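Local coordinates for topoisomerase I-like protein (PDB 2B9S) that probably relaxes supercoiled DNA together with its partner subunit, as the large chain of a heterodimeric type IB topoisomerase that nicks and reseals one strand, at residues F50-P54 against E55-V59; D271-V274 against A275-V279. All coordinates share one frame; numbering follows the deposited sequence.

Interaction 1: F50-P54 against E55-V59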
ATOM      1  N   PHE D  50     -23.637   0.552  33.699  1.00 24.94           N
ATOM      2  CA  PHE D  50     -23.612  -0.718  32.979  1.00 24.75           C
ATOM      3  C   PHE D  50     -22.225  -1.362  33.024  1.00 25.46           C
ATOM      4  O   PHE D  50     -21.215  -0.745  32.664  1.00 26.46           O
ATOM      5  CB  PHE D  50     -24.112  -0.520  31.546  1.00 25.60           C
ATOM      6  CG  PHE D  50     -24.107  -1.777  30.701  1.00 26.87           C
ATOM      7  CD1 PHE D  50     -23.142  -1.958  29.710  1.00 25.65           C
ATOM      8  CD2 PHE D  50     -25.075  -2.762  30.876  1.00 25.60           C
ATOM      9  CE1 PHE D  50     -23.136  -3.098  28.919  1.00 25.08           C
ATOM     10  CE2 PHE D  50     -25.082  -3.893  30.078  1.00 26.51           C
ATOM     11  CZ  PHE D  50     -24.097  -4.054  29.085  1.00 25.59           C
ATOM     12  N   LYS D  51     -22.193  -2.598  33.512  1.00 25.93           N
ATOM     13  CA  LYS D  51     -20.967  -3.381  33.635  1.00 26.96           C
ATOM     14  C   LYS D  51     -20.808  -4.311  32.440  1.00 26.43           C
ATOM     15  O   LYS D  51     -21.801  -4.791  31.865  1.00 25.23           O
ATOM     16  CB  LYS D  51     -20.966  -4.198  34.931  1.00 27.11           C
ATOM     17  CG  LYS D  51     -20.954  -3.344  36.200  1.00 27.78           C
ATOM     18  CD  LYS D  51     -20.711  -4.213  37.419  1.00 28.74           C
ATOM     19  CE  LYS D  51     -20.933  -3.458  38.724  1.00 31.75           C
ATOM     20  NZ  LYS D  51     -21.006  -4.414  39.867  1.00 33.98           N
ATOM     21  N   MET D  52     -19.550  -4.573  32.098  1.00 25.60           N
ATOM     22  CA  MET D  52     -19.199  -5.345  30.922  1.00 25.66           C
ATOM     23  C   MET D  52     -18.219  -6.475  31.222  1.00 26.83           C
ATOM     24  O   MET D  52     -17.328  -6.347  32.075  1.00 24.05           O
ATOM     25  CB  MET D  52     -18.577  -4.409  29.876  1.00 26.50           C
ATOM     26  CG  MET D  52     -19.582  -3.476  29.213  1.00 24.69           C
ATOM     27  SD  MET D  52     -18.818  -2.176  28.228  1.00 25.11           S
ATOM     28  CE  MET D  52     -17.920  -1.197  29.403  1.00 21.53           C
ATOM     29  N   THR D  53     -18.384  -7.580  30.494  1.00 28.83           N
ATOM     30  CA  THR D  53     -17.336  -8.594  30.378  1.00 27.88           C
ATOM     31  C   THR D  53     -16.118  -7.929  29.727  1.00 28.91           C
ATOM     32  O   THR D  53     -16.286  -6.952  28.984  1.00 29.10           O
ATOM     33  CB  THR D  53     -17.783  -9.774  29.479  1.00 28.05           C
ATOM     34  OG1 THR D  53     -17.799  -9.367  28.097  1.00 24.84           O
ATOM     35  CG2 THR D  53     -19.167 -10.323  29.907  1.00 26.63           C
ATOM     36  N   PRO D  54     -14.900  -8.435  30.013  1.00 28.80           N
ATOM     37  CA  PRO D  54     -13.644  -7.983  29.376  1.00 28.35           C
ATOM     38  C   PRO D  54     -13.714  -7.842  27.833  1.00 27.38           C
ATOM     39  O   PRO D  54     -13.131  -6.933  27.262  1.00 27.19           O
ATOM     40  CB  PRO D  54     -12.644  -9.085  29.775  1.00 29.62           C
ATOM     41  CG  PRO D  54     -13.150  -9.528  31.177  1.00 29.99           C
ATOM     42  CD  PRO D  54     -14.660  -9.475  31.046  1.00 29.45           C
ATOM     43  N   GLU D  55     -14.438  -8.745  27.191  1.00 28.49           N
ATOM     44  CA  GLU D  55     -14.593  -8.775  25.751  1.00 29.00           C
ATOM     45  C   GLU D  55     -15.447  -7.608  25.241  1.00 26.48           C
ATOM     46  O   GLU D  55     -15.125  -7.012  24.217  1.00 26.94           O
ATOM     47  CB  GLU D  55     -15.189 -10.126  25.332  1.00 30.46           C
ATOM     48  CG  GLU D  55     -15.285 -10.347  23.819  1.00 33.30           C
ATOM     49  CD  GLU D  55     -16.167 -11.535  23.436  1.00 33.59           C
ATOM     50  OE1 GLU D  55     -16.905 -12.073  24.314  1.00 35.91           O
ATOM     51  OE2 GLU D  55     -16.138 -11.914  22.244  1.00 34.34           O
ATOM     52  N   GLU D  56     -16.542  -7.320  25.942  1.00 25.11           N
ATOM     53  CA  GLU D  56     -17.406  -6.168  25.662  1.00 24.92           C
ATOM     54  C   GLU D  56     -16.672  -4.877  25.968  1.00 24.59           C
ATOM     55  O   GLU D  56     -16.788  -3.908  25.230  1.00 26.87           O
ATOM     56  CB  GLU D  56     -18.691  -6.214  26.510  1.00 23.53           C
ATOM     57  CG  GLU D  56     -19.601  -7.385  26.214  1.00 25.45           C
ATOM     58  CD  GLU D  56     -20.606  -7.664  27.316  1.00 25.78           C
ATOM     59  OE1 GLU D  56     -20.520  -7.055  28.393  1.00 29.17           O
ATOM     60  OE2 GLU D  56     -21.496  -8.506  27.118  1.00 28.43           O
ATOM     61  N   GLU D  57     -15.928  -4.878  27.072  1.00 23.08           N
ATOM     62  CA  GLU D  57     -15.242  -3.711  27.566  1.00 21.26           C
ATOM     63  C   GLU D  57     -14.115  -3.287  26.642  1.00 22.11           C
ATOM     64  O   GLU D  57     -13.848  -2.088  26.473  1.00 21.80           O
ATOM     65  CB  GLU D  57     -14.691  -3.985  28.972  1.00 21.41           C
ATOM     66  CG  GLU D  57     -13.902  -2.814  29.505  1.00 23.72           C
ATOM     67  CD  GLU D  57     -13.031  -3.155  30.696  1.00 25.40           C
ATOM     68  OE1 GLU D  57     -13.561  -3.322  31.820  1.00 26.84           O
ATOM     69  OE2 GLU D  57     -11.805  -3.215  30.506  1.00 24.97           O
ATOM     70  N   GLU D  58     -13.417  -4.276  26.091  1.00 21.83           N
ATOM     71  CA  GLU D  58     -12.312  -4.011  25.191  1.00 20.94           C
ATOM     72  C   GLU D  58     -12.802  -3.272  23.945  1.00 20.62           C
ATOM     73  O   GLU D  58     -12.174  -2.303  23.514  1.00 21.74           O
ATOM     74  CB  GLU D  58     -11.624  -5.325  24.798  1.00 21.20           C
ATOM     75  CG  GLU D  58     -10.511  -5.163  23.774  1.00 21.97           C
ATOM     76  CD  GLU D  58      -9.889  -6.471  23.340  1.00 22.20           C
ATOM     77  OE1 GLU D  58     -10.576  -7.527  23.392  1.00 23.02           O
ATOM     78  OE2 GLU D  58      -8.724  -6.425  22.895  1.00 21.22           O
ATOM     79  N   VAL D  59     -13.915  -3.742  23.379  1.00 19.94           N
ATOM     80  CA  VAL D  59     -14.501  -3.158  22.176  1.00 22.55           C
ATOM     81  C   VAL D  59     -15.139  -1.775  22.423  1.00 22.44           C
ATOM     82  O   VAL D  59     -14.964  -0.857  21.615  1.00 25.03           O
ATOM     83  CB  VAL D  59     -15.438  -4.168  21.460  1.00 22.93           C
ATOM     84  CG1 VAL D  59     -16.103  -3.555  20.214  1.00 21.51           C
ATOM     85  CG2 VAL D  59     -14.636  -5.401  21.057  1.00 23.35           C
TER
HETATM   86  O   HOH W   1     -18.757 -11.152  26.247  1.00 25.02           O

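Interaction 2: D271-V274 against A275-V279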
ATOM      1  N   ASP D 271     -13.585  -2.097 -34.445  1.00 46.22           N
ATOM      2  CA  ASP D 271     -13.846  -2.965 -33.304  1.00 44.00           C
ATOM      3  C   ASP D 271     -13.901  -2.106 -32.028  1.00 43.21           C
ATOM      4  O   ASP D 271     -12.938  -1.398 -31.706  1.00 42.34           O
ATOM      5  CB  ASP D 271     -12.789  -4.067 -33.205  1.00 43.98           C
ATOM      6  CG  ASP D 271     -13.031  -4.996 -32.034  1.00 44.66           C
ATOM      7  OD1 ASP D 271     -13.464  -4.507 -30.978  1.00 46.89           O
ATOM      8  OD2 ASP D 271     -12.787  -6.208 -32.149  1.00 44.20           O
ATOM      9  N   LEU D 272     -15.028  -2.152 -31.315  1.00 40.84           N
ATOM     10  CA  LEU D 272     -15.233  -1.258 -30.165  1.00 39.94           C
ATOM     11  C   LEU D 272     -14.274  -1.554 -28.994  1.00 38.71           C
ATOM     12  O   LEU D 272     -13.745  -0.630 -28.380  1.00 37.91           O
ATOM     13  CB  LEU D 272     -16.699  -1.263 -29.712  1.00 40.34           C
ATOM     14  CG  LEU D 272     -17.150  -0.252 -28.652  1.00 40.20           C
ATOM     15  CD1 LEU D 272     -17.026   1.188 -29.173  1.00 38.80           C
ATOM     16  CD2 LEU D 272     -18.568  -0.583 -28.185  1.00 38.42           C
ATOM     17  N   HIS D 273     -14.042  -2.835 -28.712  1.00 37.79           N
ATOM     18  CA  HIS D 273     -13.040  -3.245 -27.727  1.00 37.71           C
ATOM     19  C   HIS D 273     -11.642  -2.691 -28.049  1.00 37.58           C
ATOM     20  O   HIS D 273     -10.966  -2.151 -27.168  1.00 38.02           O
ATOM     21  CB  HIS D 273     -12.988  -4.780 -27.585  1.00 37.71           C
ATOM     22  CG  HIS D 273     -11.811  -5.267 -26.795  1.00 37.78           C
ATOM     23  ND1 HIS D 273     -11.643  -4.981 -25.459  1.00 37.63           N
ATOM     24  CD2 HIS D 273     -10.728  -5.993 -27.160  1.00 38.07           C
ATOM     25  CE1 HIS D 273     -10.510  -5.509 -25.033  1.00 36.52           C
ATOM     26  NE2 HIS D 273      -9.935  -6.128 -26.047  1.00 37.66           N
ATOM     27  N   VAL D 274     -11.226  -2.818 -29.310  1.00 36.91           N
ATOM     28  CA  VAL D 274      -9.888  -2.391 -29.750  1.00 35.23           C
ATOM     29  C   VAL D 274      -9.686  -0.874 -29.599  1.00 34.57           C
ATOM     30  O   VAL D 274      -8.639  -0.430 -29.085  1.00 33.44           O
ATOM     31  CB  VAL D 274      -9.551  -2.886 -31.206  1.00 34.70           C
ATOM     32  CG1 VAL D 274      -8.184  -2.412 -31.651  1.00 34.79           C
ATOM     33  CG2 VAL D 274      -9.573  -4.407 -31.281  1.00 34.08           C
ATOM     34  N   ALA D 275     -10.688  -0.093 -30.025  1.00 32.49           N
ATOM     35  CA  ALA D 275     -10.635   1.373 -29.940  1.00 31.95           C
ATOM     36  C   ALA D 275     -10.591   1.863 -28.491  1.00 30.81           C
ATOM     37  O   ALA D 275      -9.860   2.805 -28.180  1.00 30.35           O
ATOM     38  CB  ALA D 275     -11.804   2.013 -30.689  1.00 30.61           C
ATOM     39  N   GLN D 276     -11.385   1.216 -27.630  1.00 30.47           N
ATOM     40  CA  GLN D 276     -11.402   1.475 -26.181  1.00 30.07           C
ATOM     41  C   GLN D 276     -10.069   1.105 -25.523  1.00 29.61           C
ATOM     42  O   GLN D 276      -9.511   1.901 -24.750  1.00 26.33           O
ATOM     43  CB  GLN D 276     -12.557   0.724 -25.497  1.00 30.28           C
ATOM     44  CG  GLN D 276     -13.920   1.355 -25.734  1.00 30.19           C
ATOM     45  CD  GLN D 276     -15.036   0.739 -24.920  1.00 29.05           C
ATOM     46  OE1 GLN D 276     -14.831  -0.191 -24.153  1.00 31.28           O
ATOM     47  NE2 GLN D 276     -16.227   1.258 -25.089  1.00 27.83           N
ATOM     48  N   ARG D 277      -9.581  -0.102 -25.842  1.00 30.31           N
ATOM     49  CA  ARG D 277      -8.237  -0.572 -25.452  1.00 30.55           C
ATOM     50  C   ARG D 277      -7.134   0.445 -25.787  1.00 31.43           C
ATOM     51  O   ARG D 277      -6.241   0.689 -24.959  1.00 32.33           O
ATOM     52  CB  ARG D 277      -7.927  -1.930 -26.091  1.00 28.99           C
ATOM     53  CG  ARG D 277      -6.737  -2.673 -25.473  1.00 29.67           C
ATOM     54  CD  ARG D 277      -6.586  -4.065 -26.084  1.00 31.57           C
ATOM     55  NE  ARG D 277      -6.244  -3.989 -27.512  1.00 33.58           N
ATOM     56  CZ  ARG D 277      -6.253  -5.015 -28.362  1.00 33.61           C
ATOM     57  NH1 ARG D 277      -6.593  -6.243 -27.965  1.00 33.17           N
ATOM     58  NH2 ARG D 277      -5.916  -4.802 -29.626  1.00 34.02           N
ATOM     59  N   ALA D 278      -7.228   1.051 -26.979  1.00 31.49           N
ATOM     60  CA  ALA D 278      -6.295   2.098 -27.456  1.00 30.26           C
ATOM     61  C   ALA D 278      -6.301   3.388 -26.633  1.00 30.55           C
ATOM     62  O   ALA D 278      -5.244   3.939 -26.323  1.00 31.01           O
ATOM     63  CB  ALA D 278      -6.582   2.418 -28.930  1.00 29.15           C
ATOM     64  N   VAL D 279      -7.489   3.892 -26.307  1.00 29.58           N
ATOM     65  CA  VAL D 279      -7.609   5.112 -25.491  1.00 28.69           C
ATOM     66  C   VAL D 279      -7.137   4.851 -24.049  1.00 30.03           C
ATOM     67  O   VAL D 279      -6.522   5.722 -23.412  1.00 30.05           O
ATOM     68  CB  VAL D 279      -9.055   5.690 -25.559  1.00 27.63           C
ATOM     69  CG1 VAL D 279      -9.227   6.917 -24.687  1.00 24.35           C
ATOM     70  CG2 VAL D 279      -9.417   6.029 -27.018  1.00 28.87           C
TER

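Interaction 1: F50-P54 against E55-V59
Thr53 and Pro54 offer their carbonyls to the first turn of helix 54-64, where the extended chain leaving strand 48-50 winds up. Glu57 N donates to Thr53 O at 2.8 Å, and Glu58 N to Pro54 O at 2.9 Å. Proline suits the first helical position, since it lacks an N-H, and a residue in the first turn would have no carbonyl earlier in the helix to give one to; its ring also restricts phi to values that suit a helix (-46° here).

Thr53 is the N-cap. Its OG1, held between the backbone N and the carbonyl carbon (chi1 73°), swings over the helix end and accepts from Glu56 N at 3.2 Å, an almost straight bond. Glu56 returns the favour: with CG beside its own backbone N and the chain extended beyond it, OE1 reaches back to Thr53 N at 3.0 Å, which meets the oxygen from above the carboxylate plane. These reciprocal bonds make a capping box, which ties down two backbone N-H groups at the start of the helix. Glutamate fits here because its charge would be eased by the helix dipole, and Arg92, in a salt bridge with OE2, probably steadies it further.

Met52 lies just outside the box. Its CB is 3.6 Å from Glu56 OE1, while chi1 (-72°) and the extended chi2 lay SD 3.9 Å from Glu57 CA. A water links Thr53 OG1, 2.7 Å away, with Glu55 OE1, to which it donates; Glu55 also pairs with Lys91. The buried carboxylate of Glu57 is gripped by Tyr36 OH and by the backbone N-H groups of His39 and Gly40.

Interaction 2: D271-V274 against A275-V279
Val274 CG2 lies over one face of the Arg277 guanidinium, with NH2 4.0 Å from that methyl; the valine and arginine side chains run alongside each other in a common direction. The His273 ring comes to the same guanidinium obliquely, its NE2 3.9 Å from Arg277 NH1, and the two planes stand 76° apart. Such i to i+3 and i to i+4 neighbours belong to the first turns of helix 272-287, within the catalytic core, and Asp271 is its N-cap. The bend at chi3 (65°) turns the arginine head back along the helix toward both partners, while its aliphatic CD packs 3.9 Å from His273 NE2. The other ring nitrogen, ND1, is hydrogen-bonded to Gln363 O, which helps fix the imidazole's rotation.

Gln276 CG sits against Leu272 O, and its amide passes near Leu272 CG; OE1 takes a bond from Gln363 N, so the amide and His273 hold the same loop residue. Small Ala275 and Ala278 suit buried places, the latter against Tyr263 and Asp266 of helix 236-266. At the helix start, aspartate's short side chain can bring OD1 back to a first-turn N-H: Asp271 OD1 accepts from Val274 N at 3.3 Å, the donor lying above the carboxylate plane.

How the interactions relate
Both contacts are helix beginnings, capped by Thr53 in interaction 1 and Asp271 in interaction 2, but their centres lie about 57 Å apart on opposite sides of the chain's centre. Interaction 1 comes first along the chain, in the DNA-binding fragment, where helix 54-64 follows strand 48-50 and rests on helix 75-89. Interaction 2 opens helix 272-287 of the catalytic core, which is flanked by helices 236-266, 341-351 and 366-373. They share no secondary-structure element. Each comes within about 12 Å of the bound DNA at its nearest atom, and neither includes a vanadate-pocket residue, so they start helices in two separate parts of the enzyme.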